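PDB 1Y13: 6-pyruvoyl tetrahydropterin synthase from Plasmodium falciparum, which belongs to the 6-pyruvoyl tetrahydropterin synthase family and binds zinc and biopterin in a six-chain assembly. Local coordinates for residues 60-65 / 159-164. Sequence-based numbering, arbitrary orientation.
Sequences RGYVRD and HIHYIE
Arg60 and Tyr162 form an antiparallel hydrogen-bonded pair where strand 49-62, near its end, meets the start of strand 162-168, inside the antiparallel sheet of the family's T-fold (tunnelling fold). Arg60 N donates to Tyr162 O at 3.0 Å. The loop residue His161 adds another bond, from its N to Arg60 O, at 3.1 Å and almost in line with the carbonyl. The same oxygen sits 3.4 Å from Ile160 CA in a CA-H...O contact.

On the face shared by this pair, the Arg60 guanidinium stacks on the Tyr162 ring. The planes lie 14° apart, and Arg60 CZ is 4.0 Å from the ring centroid in a cation-pi contact. CG of Arg60 is anti to the backbone N (chi1 -172°). The chain bends about CG-CD (chi3), which places NE. Arg60 NE also makes a salt bridge with Glu23 OE2 of strand 21-41, a second hold beside the stack. Tyr162 OH donates a hydrogen bond to the anti lone pair of Glu164 OE1.

His159 follows helix 152-157 and closes it with a Schellman motif. Arg64 NH2 lies in the plane of the His159 ring, 3.5 Å from His159 CD2, with the guanidinium inclined at 80°. Arg64 NH1 hydrogen-bonds to Ser157 O. Tyr62 CE2 meets His161 CE1 at 3.6 Å, the rings oblique to each other. His161 ND1 donates to His159 O, 3.3 Å away and in the His161 ring plane.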
# COMPACT_ATOMS: atom_id res chain seq x y z
N ARG A 60 6.75 20.00 -12.16
CA ARG A 60 6.47 21.23 -11.43
C ARG A 60 6.24 22.35 -12.42
O ARG A 60 7.04 22.57 -13.34
CB ARG A 60 7.64 21.55 -10.51
CG ARG A 60 7.39 22.69 -9.57
CD ARG A 60 8.66 22.99 -8.79
NE ARG A 60 9.11 21.78 -8.09
CZ ARG A 60 10.37 21.52 -7.73
NH1 ARG A 60 11.35 22.38 -7.99
NH2 ARG A 60 10.63 20.38 -7.11
N GLY A 61 5.11 23.03 -12.25
CA GLY A 61 4.71 24.10 -13.13
C GLY A 61 3.84 25.09 -12.37
O GLY A 61 4.15 25.42 -11.24
N TYR A 62 2.78 25.54 -13.02
CA TYR A 62 1.84 26.52 -12.48
C TYR A 62 0.45 26.11 -12.90
O TYR A 62 0.28 25.48 -13.95
CB TYR A 62 2.14 27.94 -13.01
CG TYR A 62 3.50 28.41 -12.60
CD1 TYR A 62 3.69 29.06 -11.39
CD2 TYR A 62 4.63 28.14 -13.40
CE1 TYR A 62 4.96 29.46 -10.99
CE2 TYR A 62 5.90 28.54 -13.00
CZ TYR A 62 6.05 29.20 -11.79
OH TYR A 62 7.28 29.60 -11.36
N VAL A 63 -0.54 26.45 -12.10
CA VAL A 63 -1.91 26.24 -12.51
C VAL A 63 -2.20 27.17 -13.70
O VAL A 63 -2.10 28.37 -13.58
CB VAL A 63 -2.90 26.49 -11.33
CG1 VAL A 63 -4.33 26.34 -11.79
CG2 VAL A 63 -2.60 25.53 -10.17
N ARG A 64 -2.52 26.60 -14.86
CA ARG A 64 -2.78 27.41 -16.06
C ARG A 64 -4.25 27.77 -16.16
O ARG A 64 -5.04 27.39 -15.30
CB ARG A 64 -2.36 26.67 -17.33
CG ARG A 64 -0.96 26.07 -17.35
CD ARG A 64 0.09 26.93 -16.64
NE ARG A 64 0.27 28.28 -17.15
CZ ARG A 64 0.57 28.59 -18.41
NH1 ARG A 64 0.65 27.62 -19.31
NH2 ARG A 64 0.74 29.86 -18.78
N ASP A 65 -4.61 28.48 -17.23
CA ASP A 65 -6.00 28.91 -17.46
C ASP A 65 -7.01 27.78 -17.74
O ASP A 65 -8.21 28.02 -17.74
CB ASP A 65 -6.09 30.03 -18.53
CG ASP A 65 -5.82 29.55 -19.97
OD1 ASP A 65 -5.70 28.33 -20.24
OD2 ASP A 65 -5.74 30.43 -20.86
N HIS A 159 4.98 26.56 -18.98
CA HIS A 159 5.89 27.06 -17.93
C HIS A 159 6.28 25.98 -16.90
O HIS A 159 6.52 26.28 -15.73
CB HIS A 159 5.32 28.28 -17.21
CG HIS A 159 5.28 29.52 -18.05
ND1 HIS A 159 6.42 30.15 -18.51
CD2 HIS A 159 4.24 30.28 -18.47
CE1 HIS A 159 6.09 31.23 -19.19
NE2 HIS A 159 4.77 31.34 -19.18
N ILE A 160 6.34 24.75 -17.37
CA ILE A 160 6.88 23.64 -16.59
C ILE A 160 8.41 23.76 -16.56
O ILE A 160 9.04 23.90 -17.62
CB ILE A 160 6.40 22.29 -17.17
CG1 ILE A 160 4.89 22.13 -16.88
CG2 ILE A 160 7.21 21.10 -16.61
CD1 ILE A 160 4.14 21.28 -17.88
N HIS A 161 9.00 23.75 -15.37
CA HIS A 161 10.42 24.06 -15.22
C HIS A 161 11.23 22.94 -14.58
O HIS A 161 12.45 23.03 -14.46
CB HIS A 161 10.64 25.41 -14.49
CG HIS A 161 9.86 25.54 -13.22
ND1 HIS A 161 8.52 25.88 -13.19
CD2 HIS A 161 10.23 25.36 -11.92
CE1 HIS A 161 8.10 25.90 -11.94
NE2 HIS A 161 9.11 25.60 -11.15
N TYR A 162 10.55 21.86 -14.20
CA TYR A 162 11.20 20.79 -13.46
C TYR A 162 10.46 19.49 -13.68
O TYR A 162 9.24 19.45 -13.65
CB TYR A 162 11.27 21.14 -11.98
CG TYR A 162 11.82 20.06 -11.08
CD1 TYR A 162 13.19 19.93 -10.87
CD2 TYR A 162 10.97 19.18 -10.43
CE1 TYR A 162 13.70 18.95 -10.04
CE2 TYR A 162 11.46 18.20 -9.59
CZ TYR A 162 12.83 18.09 -9.41
OH TYR A 162 13.32 17.11 -8.58
N ILE A 163 11.22 18.43 -13.91
CA ILE A 163 10.68 17.10 -14.15
C ILE A 163 11.49 16.09 -13.33
O ILE A 163 12.72 16.15 -13.26
CB ILE A 163 10.73 16.75 -15.64
CG1 ILE A 163 9.83 17.71 -16.42
CG2 ILE A 163 10.22 15.35 -15.91
CD1 ILE A 163 10.07 17.70 -17.90
N GLU A 164 10.79 15.14 -12.73
CA GLU A 164 11.41 14.16 -11.87
C GLU A 164 10.76 12.81 -12.11
O GLU A 164 9.54 12.69 -12.17
CB GLU A 164 11.21 14.58 -10.43
CG GLU A 164 11.95 13.77 -9.40
CD GLU A 164 11.50 14.13 -8.00
OE1 GLU A 164 11.95 15.17 -7.45
OE2 GLU A 164 10.68 13.38 -7.45